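Local coordinates for Serine/threonine-protein kinase Tel1 (Chaetomium thermophilum, PDB 6SKY) that probably phosphorylates serine and threonine residues of target proteins with ATP, activating checkpoint signalling in response to DNA damage, at residues A2927-V2930 with S2931-A2934; I2707-Y2710 with R2711-T2714; T2700-T2703 with E2704-I2707; T2811-G2815 with V2816-C2820. All coordinates share one frame; numbering follows the deposited sequence.

Contact 1 (A2927-V2930 with S2931-A2934)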
ATOM      1  N   ALA A2927      18.108  16.852  15.252  1.00 21.44           N
ATOM      2  CA  ALA A2927      18.082  18.304  15.256  1.00 21.44           C
ATOM      3  C   ALA A2927      17.927  18.892  16.647  1.00 21.44           C
ATOM      4  O   ALA A2927      18.325  20.036  16.859  1.00 21.44           O
ATOM      5  CB  ALA A2927      16.957  18.814  14.367  1.00 21.44           C
ATOM      6  N   THR A2928      17.350  18.149  17.588  1.00 22.11           N
ATOM      7  CA  THR A2928      17.119  18.624  18.945  1.00 22.11           C
ATOM      8  C   THR A2928      18.023  17.951  19.965  1.00 22.11           C
ATOM      9  O   THR A2928      17.834  18.152  21.164  1.00 22.11           O
ATOM     10  CB  THR A2928      15.660  18.414  19.344  1.00 22.11           C
ATOM     11  OG1 THR A2928      15.270  17.075  19.050  1.00 22.11           O
ATOM     12  CG2 THR A2928      14.755  19.350  18.597  1.00 22.11           C
ATOM     13  N   SER A2929      19.003  17.178  19.520  1.00 25.98           N
ATOM     14  CA  SER A2929      19.847  16.416  20.427  1.00 25.98           C
ATOM     15  C   SER A2929      20.833  17.320  21.144  1.00 25.98           C
ATOM     16  O   SER A2929      21.471  18.173  20.531  1.00 25.98           O
ATOM     17  CB  SER A2929      20.595  15.343  19.649  1.00 25.98           C
ATOM     18  OG  SER A2929      21.439  14.594  20.493  1.00 25.98           O
ATOM     19  N   VAL A2930      20.969  17.123  22.454  1.00 26.54           N
ATOM     20  CA  VAL A2930      21.864  17.963  23.242  1.00 26.54           C
ATOM     21  C   VAL A2930      23.320  17.656  22.929  1.00 26.54           C
ATOM     22  O   VAL A2930      24.186  18.523  23.061  1.00 26.54           O
ATOM     23  CB  VAL A2930      21.555  17.796  24.739  1.00 26.54           C
ATOM     24  CG1 VAL A2930      22.590  18.495  25.587  1.00 26.54           C
ATOM     25  CG2 VAL A2930      20.188  18.347  25.045  1.00 26.54           C
ATOM     26  N   SER A2931      23.622  16.440  22.491  1.00 28.24           N
ATOM     27  CA  SER A2931      24.990  16.121  22.127  1.00 28.24           C
ATOM     28  C   SER A2931      25.369  16.642  20.751  1.00 28.24           C
ATOM     29  O   SER A2931      26.557  16.680  20.427  1.00 28.24           O
ATOM     30  CB  SER A2931      25.207  14.615  22.181  1.00 28.24           C
ATOM     31  OG  SER A2931      24.554  13.968  21.110  1.00 28.24           O
ATOM     32  N   ASN A2932      24.395  17.027  19.933  1.00 27.06           N
ATOM     33  CA  ASN A2932      24.676  17.680  18.664  1.00 27.06           C
ATOM     34  C   ASN A2932      24.665  19.187  18.779  1.00 27.06           C
ATOM     35  O   ASN A2932      25.416  19.859  18.072  1.00 27.06           O
ATOM     36  CB  ASN A2932      23.653  17.272  17.609  1.00 27.06           C
ATOM     37  CG  ASN A2932      23.727  15.824  17.269  1.00 27.06           C
ATOM     38  OD1 ASN A2932      24.483  15.075  17.872  1.00 27.06           O
ATOM     39  ND2 ASN A2932      22.938  15.409  16.298  1.00 27.06           N
ATOM     40  N   LEU A2933      23.822  19.729  19.648  1.00 23.86           N
ATOM     41  CA  LEU A2933      23.736  21.165  19.827  1.00 23.86           C
ATOM     42  C   LEU A2933      24.852  21.710  20.694  1.00 23.86           C
ATOM     43  O   LEU A2933      25.117  22.912  20.651  1.00 23.86           O
ATOM     44  CB  LEU A2933      22.386  21.534  20.434  1.00 23.86           C
ATOM     45  CG  LEU A2933      21.144  21.302  19.582  1.00 23.86           C
ATOM     46  CD1 LEU A2933      19.929  21.620  20.385  1.00 23.86           C
ATOM     47  CD2 LEU A2933      21.174  22.162  18.356  1.00 23.86           C
ATOM     48  N   ALA A2934      25.514  20.865  21.473  1.00 24.34           N
ATOM     49  CA  ALA A2934      26.544  21.346  22.377  1.00 24.34           C
ATOM     50  C   ALA A2934      27.871  21.582  21.686  1.00 24.34           C
ATOM     51  O   ALA A2934      28.705  22.317  22.218  1.00 24.34           O
ATOM     52  CB  ALA A2934      26.740  20.359  23.518  1.00 24.34           C
TER
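Ser2929 meets Ser2931, Asn2932 and Leu2933 at the N-terminus of the short helix 2930-2933 of the FATC domain. Ser2929 is the N-cap of that helix, and Thr2928 is the first residue to leave the preceding helix 2916-2927. Among backbone bonds, Ser2929 O accepts two N-H groups: Leu2933 N at 3.0 Å, with a C=O...N angle of 158°, and Asn2932 N at 3.2 Å, which sits above the carbonyl plane and not on a lone pair. A weaker bond joins Ala2934 N to Val2930 O. The side-chain polar contact pairs Ser2929 OG with Ser2931 OG at 3.2 Å; with chi1 of 179°, OG of Ser2929 stands opposite its own backbone N, which brings it to Ser2931 OG. CG of Asn2932 lies 4.0 Å from CB of Ser2929, while Asn2932 ND2 bonds Gln2926 O and so ties the turn back to helix 2916-2927. Apolar contact falls to Leu2933, whose CB faces back toward 2927-2930 and whose CG lies 3.3 Å from Ser2929 O; the side chain also touches Tyr2710 of helix 2703-2714. Cut back to alanine, Leu2933 would probably leave a gap between the 2927-2929 backbone and Tyr2710. The two methyls part at CG: CD1 of Leu2933 lies 4.1 Å from Thr2928 O, and CD2 lies 3.9 Å from Ala2927 O.

Contact 2 (I2707-Y2710 with R2711-T2714)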
ATOM      1  N   ILE A2707      29.642  19.487  26.521  1.00 33.50           N
ATOM      2  CA  ILE A2707      28.253  19.145  26.798  1.00 33.50           C
ATOM      3  C   ILE A2707      27.866  19.553  28.211  1.00 33.50           C
ATOM      4  O   ILE A2707      26.740  20.001  28.454  1.00 33.50           O
ATOM      5  CB  ILE A2707      28.011  17.651  26.550  1.00 33.50           C
ATOM      6  CG1 ILE A2707      28.234  17.321  25.083  1.00 33.50           C
ATOM      7  CG2 ILE A2707      26.610  17.293  26.902  1.00 33.50           C
ATOM      8  CD1 ILE A2707      27.838  15.928  24.709  1.00 33.50           C
ATOM      9  N   ALA A2708      28.785  19.427  29.166  1.00 34.98           N
ATOM     10  CA  ALA A2708      28.475  19.849  30.526  1.00 34.98           C
ATOM     11  C   ALA A2708      28.253  21.352  30.604  1.00 34.98           C
ATOM     12  O   ALA A2708      27.313  21.812  31.262  1.00 34.98           O
ATOM     13  CB  ALA A2708      29.590  19.424  31.469  1.00 34.98           C
ATOM     14  N   VAL A2709      29.101  22.133  29.934  1.00 32.69           N
ATOM     15  CA  VAL A2709      28.934  23.582  29.926  1.00 32.69           C
ATOM     16  C   VAL A2709      27.638  23.967  29.232  1.00 32.69           C
ATOM     17  O   VAL A2709      26.938  24.892  29.657  1.00 32.69           O
ATOM     18  CB  VAL A2709      30.148  24.251  29.266  1.00 32.69           C
ATOM     19  CG1 VAL A2709      29.858  25.695  28.973  1.00 32.69           C
ATOM     20  CG2 VAL A2709      31.341  24.141  30.170  1.00 32.69           C
ATOM     21  N   TYR A2710      27.282  23.251  28.168  1.00 28.89           N
ATOM     22  CA  TYR A2710      26.050  23.566  27.462  1.00 28.89           C
ATOM     23  C   TYR A2710      24.827  23.282  28.320  1.00 28.89           C
ATOM     24  O   TYR A2710      23.880  24.075  28.337  1.00 28.89           O
ATOM     25  CB  TYR A2710      25.988  22.785  26.161  1.00 28.89           C
ATOM     26  CG  TYR A2710      24.723  23.006  25.394  1.00 28.89           C
ATOM     27  CD1 TYR A2710      23.725  22.059  25.393  1.00 28.89           C
ATOM     28  CD2 TYR A2710      24.525  24.162  24.672  1.00 28.89           C
ATOM     29  CE1 TYR A2710      22.577  22.253  24.704  1.00 28.89           C
ATOM     30  CE2 TYR A2710      23.377  24.361  23.979  1.00 28.89           C
ATOM     31  CZ  TYR A2710      22.406  23.404  24.000  1.00 28.89           C
ATOM     32  OH  TYR A2710      21.242  23.586  23.310  1.00 28.89           O
ATOM     33  N   ARG A2711      24.813  22.154  29.031  1.00 32.43           N
ATOM     34  CA  ARG A2711      23.698  21.884  29.929  1.00 32.43           C
ATOM     35  C   ARG A2711      23.615  22.930  31.027  1.00 32.43           C
ATOM     36  O   ARG A2711      22.524  23.402  31.368  1.00 32.43           O
ATOM     37  CB  ARG A2711      23.824  20.497  30.538  1.00 32.43           C
ATOM     38  CG  ARG A2711      23.608  19.376  29.573  1.00 32.43           C
ATOM     39  CD  ARG A2711      23.615  18.066  30.308  1.00 32.43           C
ATOM     40  NE  ARG A2711      23.769  16.932  29.410  1.00 32.43           N
ATOM     41  CZ  ARG A2711      22.755  16.270  28.874  1.00 32.43           C
ATOM     42  NH1 ARG A2711      22.984  15.248  28.067  1.00 32.43           N
ATOM     43  NH2 ARG A2711      21.511  16.632  29.146  1.00 32.43           N
ATOM     44  N   ARG A2712      24.761  23.310  31.589  1.00 36.08           N
ATOM     45  CA  ARG A2712      24.767  24.323  32.634  1.00 36.08           C
ATOM     46  C   ARG A2712      24.229  25.651  32.125  1.00 36.08           C
ATOM     47  O   ARG A2712      23.555  26.377  32.860  1.00 36.08           O
ATOM     48  CB  ARG A2712      26.181  24.494  33.171  1.00 36.08           C
ATOM     49  CG  ARG A2712      26.287  25.356  34.397  1.00 36.08           C
ATOM     50  CD  ARG A2712      27.675  25.945  34.533  1.00 36.08           C
ATOM     51  NE  ARG A2712      28.692  25.131  33.875  1.00 36.08           N
ATOM     52  CZ  ARG A2712      29.222  24.027  34.390  1.00 36.08           C
ATOM     53  NH1 ARG A2712      30.143  23.355  33.715  1.00 36.08           N
ATOM     54  NH2 ARG A2712      28.823  23.588  35.574  1.00 36.08           N
ATOM     55  N   VAL A2713      24.519  25.995  30.873  1.00 33.38           N
ATOM     56  CA  VAL A2713      24.073  27.279  30.344  1.00 33.38           C
ATOM     57  C   VAL A2713      22.593  27.248  29.991  1.00 33.38           C
ATOM     58  O   VAL A2713      21.876  28.221  30.229  1.00 33.38           O
ATOM     59  CB  VAL A2713      24.937  27.686  29.138  1.00 33.38           C
ATOM     60  CG1 VAL A2713      24.093  28.296  28.050  1.00 33.38           C
ATOM     61  CG2 VAL A2713      25.988  28.667  29.574  1.00 33.38           C
ATOM     62  N   THR A2714      22.099  26.149  29.426  1.00 30.76           N
ATOM     63  CA  THR A2714      20.681  26.113  29.102  1.00 30.76           C
ATOM     64  C   THR A2714      19.801  25.837  30.308  1.00 30.76           C
ATOM     65  O   THR A2714      18.582  25.971  30.200  1.00 30.76           O
ATOM     66  CB  THR A2714      20.378  25.080  28.022  1.00 30.76           C
ATOM     67  OG1 THR A2714      20.572  23.766  28.537  1.00 30.76           O
ATOM     68  CG2 THR A2714      21.263  25.292  26.836  1.00 30.76           C
TER
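Ile2707 gives its carbonyl O to Arg2711 N at 2.9 Å, one of the i to i+4 bonds of helix 2703-2714 in the C-lobe of the kinase domain. Its side chain runs beside that of Arg2711, both pointing the same way, with CG2 of Ile2707 3.8 Å from NE of Arg2711; the arginine stays extended from CG to NE and lays its aliphatic part along the turn. Ala2708 O bonds Arg2712 N at 3.0 Å and also lies over one face of the Arg2712 guanidinium, whose chain bends at chi3. Val2709 O takes Val2713 N, and Val2709 CG2 meets the same guanidinium at its edge, 3.8 Å from Arg2712 NH1. Tyr2710 O receives Thr2714 N at 2.9 Å in the last turn. Chi1 of 178° carries the Tyr2710 ring away from its own N and brings one face to Thr2714 CG2, which makes a CH-pi contact 3.8 Å from the ring centroid and 19° off the normal, displaced toward CZ. The hydroxyl bonds Ala2942 O weakly; Val2930 packs on the ring, Leu2933 by OH and Ala2934 against CB. A serine in place of Tyr2710 would probably strip Thr2714 CG2 of its aromatic partner and open a gap beside Val2930 and Leu2933. The chemistry is that of an amphipathic helix: guanidinium groups on exposed residues, an aromatic ring turned to the buried side.

Contact 3 (T2700-T2703 with E2704-I2707)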
ATOM      1  N   THR A2700      37.762  24.614  22.849  1.00 55.80           N
ATOM      2  CA  THR A2700      38.971  23.836  22.628  1.00 55.80           C
ATOM      3  C   THR A2700      39.132  22.781  23.713  1.00 55.80           C
ATOM      4  O   THR A2700      40.225  22.555  24.228  1.00 55.80           O
ATOM      5  CB  THR A2700      40.191  24.745  22.586  1.00 55.80           C
ATOM      6  OG1 THR A2700      40.255  25.497  23.801  1.00 55.80           O
ATOM      7  CG2 THR A2700      40.089  25.699  21.416  1.00 55.80           C
ATOM      8  N   LYS A2701      38.029  22.149  24.091  1.00 50.57           N
ATOM      9  CA  LYS A2701      38.011  21.156  25.145  1.00 50.57           C
ATOM     10  C   LYS A2701      37.281  19.918  24.655  1.00 50.57           C
ATOM     11  O   LYS A2701      36.648  19.924  23.598  1.00 50.57           O
ATOM     12  CB  LYS A2701      37.362  21.721  26.406  1.00 50.57           C
ATOM     13  CG  LYS A2701      38.012  23.006  26.850  1.00 50.57           C
ATOM     14  CD  LYS A2701      37.498  23.471  28.181  1.00 50.57           C
ATOM     15  CE  LYS A2701      38.199  24.745  28.599  1.00 50.57           C
ATOM     16  NZ  LYS A2701      37.658  25.266  29.877  1.00 50.57           N
ATOM     17  N   ASN A2702      37.384  18.840  25.424  1.00 49.54           N
ATOM     18  CA  ASN A2702      36.785  17.584  25.001  1.00 49.54           C
ATOM     19  C   ASN A2702      35.267  17.687  25.003  1.00 49.54           C
ATOM     20  O   ASN A2702      34.681  18.605  25.575  1.00 49.54           O
ATOM     21  CB  ASN A2702      37.235  16.439  25.901  1.00 49.54           C
ATOM     22  CG  ASN A2702      37.418  16.864  27.328  1.00 49.54           C
ATOM     23  OD1 ASN A2702      37.931  17.946  27.601  1.00 49.54           O
ATOM     24  ND2 ASN A2702      37.001  16.017  28.253  1.00 49.54           N
ATOM     25  N   THR A2703      34.630  16.717  24.351  1.00 45.49           N
ATOM     26  CA  THR A2703      33.187  16.783  24.156  1.00 45.49           C
ATOM     27  C   THR A2703      32.429  16.707  25.475  1.00 45.49           C
ATOM     28  O   THR A2703      31.367  17.319  25.612  1.00 45.49           O
ATOM     29  CB  THR A2703      32.752  15.679  23.194  1.00 45.49           C
ATOM     30  OG1 THR A2703      32.988  16.111  21.850  1.00 45.49           O
ATOM     31  CG2 THR A2703      31.292  15.354  23.348  1.00 45.49           C
ATOM     32  N   GLU A2704      32.965  16.002  26.466  1.00 47.43           N
ATOM     33  CA  GLU A2704      32.281  15.912  27.750  1.00 47.43           C
ATOM     34  C   GLU A2704      32.178  17.276  28.416  1.00 47.43           C
ATOM     35  O   GLU A2704      31.120  17.652  28.930  1.00 47.43           O
ATOM     36  CB  GLU A2704      33.008  14.928  28.656  1.00 47.43           C
ATOM     37  CG  GLU A2704      33.374  13.635  27.968  1.00 47.43           C
ATOM     38  CD  GLU A2704      34.862  13.353  28.013  1.00 47.43           C
ATOM     39  OE1 GLU A2704      35.616  14.217  28.505  1.00 47.43           O
ATOM     40  OE2 GLU A2704      35.277  12.268  27.561  1.00 47.43           O
ATOM     41  N   THR A2705      33.270  18.037  28.413  1.00 42.32           N
ATOM     42  CA  THR A2705      33.243  19.354  29.035  1.00 42.32           C
ATOM     43  C   THR A2705      32.346  20.306  28.263  1.00 42.32           C
ATOM     44  O   THR A2705      31.631  21.117  28.861  1.00 42.32           O
ATOM     45  CB  THR A2705      34.660  19.908  29.143  1.00 42.32           C
ATOM     46  OG1 THR A2705      35.410  19.106  30.060  1.00 42.32           O
ATOM     47  CG2 THR A2705      34.646  21.335  29.644  1.00 42.32           C
ATOM     48  N   ARG A2706      32.353  20.213  26.933  1.00 37.00           N
ATOM     49  CA  ARG A2706      31.472  21.052  26.132  1.00 37.00           C
ATOM     50  C   ARG A2706      30.012  20.763  26.433  1.00 37.00           C
ATOM     51  O   ARG A2706      29.215  21.690  26.605  1.00 37.00           O
ATOM     52  CB  ARG A2706      31.762  20.850  24.651  1.00 37.00           C
ATOM     53  CG  ARG A2706      33.131  21.294  24.254  1.00 37.00           C
ATOM     54  CD  ARG A2706      33.373  21.113  22.785  1.00 37.00           C
ATOM     55  NE  ARG A2706      32.781  22.186  22.008  1.00 37.00           N
ATOM     56  CZ  ARG A2706      32.871  22.283  20.688  1.00 37.00           C
ATOM     57  NH1 ARG A2706      32.301  23.297  20.054  1.00 37.00           N
ATOM     58  NH2 ARG A2706      33.533  21.365  20.006  1.00 37.00           N
ATOM     59  N   ILE A2707      29.642  19.487  26.521  1.00 33.50           N
ATOM     60  CA  ILE A2707      28.253  19.145  26.798  1.00 33.50           C
ATOM     61  C   ILE A2707      27.866  19.553  28.211  1.00 33.50           C
ATOM     62  O   ILE A2707      26.740  20.001  28.454  1.00 33.50           O
ATOM     63  CB  ILE A2707      28.011  17.651  26.550  1.00 33.50           C
ATOM     64  CG1 ILE A2707      28.234  17.321  25.083  1.00 33.50           C
ATOM     65  CG2 ILE A2707      26.610  17.293  26.902  1.00 33.50           C
ATOM     66  CD1 ILE A2707      27.838  15.928  24.709  1.00 33.50           C
TER
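Asn2702 at the start of helix 2703-2714 passes its carbonyl O to Arg2706 N at 3.1 Å, with an N-H...O angle of 164° and the donor in the carbonyl plane, and Thr2703 O repeats the i to i+4 pattern with Ile2707 N at 2.9 Å. Asn2702 holds the N-cap position, but its side chain forms no capping bond. Its amide stands beside the Glu2704 carboxylate, the two planes 85° apart; ND2 of Asn2702 and OE1 of Glu2704 are modelled too close together for the nature of that approach to be trusted. OD1 of Asn2702 passes Thr2705 OG1 at 3.7 Å.

This is the first turn of an alpha-helix entered from the loop that follows helix 2688-2697, in the C-lobe of the kinase domain. Glu2704 belongs to this first turn, where the helix dipole would probably favour a negative charge. On one flank Thr2703 and Ile2707 run side by side, CG2 of the threonine 3.8 Å from CD1 of the isoleucine. On another, the extended Lys2701 chain crosses Thr2705, CD of the lysine 3.9 Å from CG2 of the threonine, its amine carried away from segment 2704-2707. Arg2706 reaches back over the loop: CG sits beside the Asn2702 carbonyl, CD of Arg2706 lies 3.6 Å from Lys2701 O, and the bend at chi3 (80°) turns the guanidinium off that line. Its side chain also packs on Val2792 and Val2935. Thr2700 and Thr2703 touch Gln2354 and Glu2362 of the second subunit, respectively.

Contact 4 (T2811-G2815 with V2816-C2820); sequences TKTEG and VFRRC
Glu2814 and Arg2818 form a salt bridge, OE1 of the glutamate to NE of the arginine 3.4 Å, with carboxylate and guanidinium planes only 9° apart. The oxygen lies well out of the guanidinium plane, so charge alone joins them and no N-H points at it; Glu2814 OE2 lies 3.6 Å from Arg2818 NH1. In the backbone, Arg2819 N bonds Gly2815 O at 3.2 Å, whereas Arg2818 N reaches Thr2813 O only weakly. Thr2811 OG1 donates to Glu2814 O at 3.2 Å, from above the carbonyl plane, a bond within the loop. Further out, Arg2818 NH2 bonds Asn2921 weakly, and Arg2819 leaves the contact for a salt bridge with Asp1928 and a cation-pi contact with Tyr1931. Thr2813 and Phe2817 pack side by side, CG2 of the threonine 3.7 Å from CD2 of the ring, while Thr2813 O meets the ring edge. CG of Phe2817, anti to the backbone N (chi1 178°), places the ring against Ala2747 and Ile2924. At phi 97° and psi -115°, Gly2815 has a backbone shape in which a CB would be jammed against the preceding carbonyl O; the arrangement is a loop-to-helix N-terminus with glycine as the N-cap of helix 2816-2828.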
ATOM      1  N   THR A2811       1.741  21.552  22.323  1.00 26.55           N
ATOM      2  CA  THR A2811       2.215  20.299  21.739  1.00 26.55           C
ATOM      3  C   THR A2811       3.426  20.666  20.902  1.00 26.55           C
ATOM      4  O   THR A2811       3.301  21.178  19.794  1.00 26.55           O
ATOM      5  CB  THR A2811       1.137  19.646  20.892  1.00 26.55           C
ATOM      6  OG1 THR A2811       0.944  20.416  19.704  1.00 26.55           O
ATOM      7  CG2 THR A2811      -0.162  19.598  21.645  1.00 26.55           C
ATOM      8  N   LYS A2812       4.614  20.425  21.444  1.00 25.13           N
ATOM      9  CA  LYS A2812       5.791  21.127  20.961  1.00 25.13           C
ATOM     10  C   LYS A2812       6.131  20.820  19.509  1.00 25.13           C
ATOM     11  O   LYS A2812       5.916  21.663  18.641  1.00 25.13           O
ATOM     12  CB  LYS A2812       6.961  20.804  21.879  1.00 25.13           C
ATOM     13  CG  LYS A2812       6.574  20.901  23.332  1.00 25.13           C
ATOM     14  CD  LYS A2812       7.720  21.341  24.205  1.00 25.13           C
ATOM     15  CE  LYS A2812       8.767  20.265  24.332  1.00 25.13           C
ATOM     16  NZ  LYS A2812       9.827  20.656  25.296  1.00 25.13           N
ATOM     17  N   THR A2813       6.589  19.608  19.212  1.00 25.60           N
ATOM     18  CA  THR A2813       6.855  19.218  17.837  1.00 25.60           C
ATOM     19  C   THR A2813       5.800  18.289  17.270  1.00 25.60           C
ATOM     20  O   THR A2813       5.730  18.130  16.052  1.00 25.60           O
ATOM     21  CB  THR A2813       8.228  18.540  17.711  1.00 25.60           C
ATOM     22  OG1 THR A2813       8.578  17.923  18.952  1.00 25.60           O
ATOM     23  CG2 THR A2813       9.286  19.545  17.356  1.00 25.60           C
ATOM     24  N   GLU A2814       4.982  17.680  18.115  1.00 26.49           N
ATOM     25  CA  GLU A2814       3.888  16.851  17.649  1.00 26.49           C
ATOM     26  C   GLU A2814       2.770  17.711  17.089  1.00 26.49           C
ATOM     27  O   GLU A2814       2.602  18.870  17.458  1.00 26.49           O
ATOM     28  CB  GLU A2814       3.359  16.010  18.793  1.00 26.49           C
ATOM     29  CG  GLU A2814       4.377  15.768  19.855  1.00 26.49           C
ATOM     30  CD  GLU A2814       5.346  14.691  19.466  1.00 26.49           C
ATOM     31  OE1 GLU A2814       5.002  13.894  18.571  1.00 26.49           O
ATOM     32  OE2 GLU A2814       6.447  14.634  20.051  1.00 26.49           O
ATOM     33  N   GLY A2815       1.990  17.134  16.197  1.00 21.57           N
ATOM     34  CA  GLY A2815       0.861  17.866  15.679  1.00 21.57           C
ATOM     35  C   GLY A2815       1.153  18.531  14.363  1.00 21.57           C
ATOM     36  O   GLY A2815       1.415  17.850  13.382  1.00 21.57           O
ATOM     37  N   VAL A2816       1.136  19.860  14.329  1.00 21.77           N
ATOM     38  CA  VAL A2816       1.241  20.567  13.061  1.00 21.77           C
ATOM     39  C   VAL A2816       2.638  20.432  12.476  1.00 21.77           C
ATOM     40  O   VAL A2816       2.799  20.210  11.274  1.00 21.77           O
ATOM     41  CB  VAL A2816       0.835  22.037  13.243  1.00 21.77           C
ATOM     42  CG1 VAL A2816       0.975  22.793  11.953  1.00 21.77           C
ATOM     43  CG2 VAL A2816      -0.570  22.123  13.736  1.00 21.77           C
ATOM     44  N   PHE A2817       3.671  20.547  13.307  1.00 18.25           N
ATOM     45  CA  PHE A2817       5.030  20.557  12.781  1.00 18.25           C
ATOM     46  C   PHE A2817       5.404  19.210  12.187  1.00 18.25           C
ATOM     47  O   PHE A2817       5.922  19.140  11.072  1.00 18.25           O
ATOM     48  CB  PHE A2817       6.022  20.949  13.869  1.00 18.25           C
ATOM     49  CG  PHE A2817       7.443  20.941  13.411  1.00 18.25           C
ATOM     50  CD1 PHE A2817       7.920  21.930  12.588  1.00 18.25           C
ATOM     51  CD2 PHE A2817       8.300  19.940  13.795  1.00 18.25           C
ATOM     52  CE1 PHE A2817       9.211  21.919  12.163  1.00 18.25           C
ATOM     53  CE2 PHE A2817       9.590  19.932  13.368  1.00 18.25           C
ATOM     54  CZ  PHE A2817      10.043  20.922  12.551  1.00 18.25           C
ATOM     55  N   ARG A2818       5.152  18.129  12.915  1.00 18.51           N
ATOM     56  CA  ARG A2818       5.558  16.814  12.442  1.00 18.51           C
ATOM     57  C   ARG A2818       4.737  16.373  11.239  1.00 18.51           C
ATOM     58  O   ARG A2818       5.278  15.800  10.288  1.00 18.51           O
ATOM     59  CB  ARG A2818       5.440  15.818  13.579  1.00 18.51           C
ATOM     60  CG  ARG A2818       6.274  14.604  13.406  1.00 18.51           C
ATOM     61  CD  ARG A2818       6.182  13.722  14.612  1.00 18.51           C
ATOM     62  NE  ARG A2818       6.860  14.302  15.759  1.00 18.51           N
ATOM     63  CZ  ARG A2818       8.086  13.978  16.137  1.00 18.51           C
ATOM     64  NH1 ARG A2818       8.624  14.554  17.193  1.00 18.51           N
ATOM     65  NH2 ARG A2818       8.769  13.077  15.460  1.00 18.51           N
ATOM     66  N   ARG A2819       3.437  16.658  11.243  1.00 22.26           N
ATOM     67  CA  ARG A2819       2.607  16.313  10.099  1.00 22.26           C
ATOM     68  C   ARG A2819       2.996  17.115   8.870  1.00 22.26           C
ATOM     69  O   ARG A2819       2.986  16.589   7.757  1.00 22.26           O
ATOM     70  CB  ARG A2819       1.137  16.529  10.424  1.00 22.26           C
ATOM     71  CG  ARG A2819       0.605  15.646  11.510  1.00 22.26           C
ATOM     72  CD  ARG A2819      -0.330  14.620  10.977  1.00 22.26           C
ATOM     73  NE  ARG A2819      -1.506  15.219  10.371  1.00 22.26           N
ATOM     74  CZ  ARG A2819      -2.385  14.540   9.650  1.00 22.26           C
ATOM     75  NH1 ARG A2819      -3.431  15.152   9.125  1.00 22.26           N
ATOM     76  NH2 ARG A2819      -2.209  13.248   9.450  1.00 22.26           N
ATOM     77  N   CYS A2820       3.349  18.385   9.042  1.00 22.40           N
ATOM     78  CA  CYS A2820       3.722  19.183   7.885  1.00 22.40           C
ATOM     79  C   CYS A2820       5.105  18.828   7.373  1.00 22.40           C
ATOM     80  O   CYS A2820       5.339  18.883   6.165  1.00 22.40           O
ATOM     81  CB  CYS A2820       3.635  20.666   8.222  1.00 22.40           C
ATOM     82  SG  CYS A2820       1.954  21.263   8.338  1.00 22.40           S
TER

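In the fold
Contacts 2 and 3 share Ile2707 and lie on one helix, 2703-2714: contact 3 is its start, a surface contact at the edge facing the second subunit, and contact 2 its end, partly buried like contacts 1 and 4. Contact 1, in the FATC domain, packs on both, with Ala2934 against Ile2707 and Val2930 against Tyr2710, so kinase C-lobe and C-terminal tail meet by apolar side chains. Contact 4 stands apart, about 6 Å from contact 1 at the nearest atoms, nearer the centre of the chain and beside the FAT region. Contacts 1, 3 and 4 are helix starts; contact 4 alone carries a salt bridge, contact 2 alone a CH-pi contact.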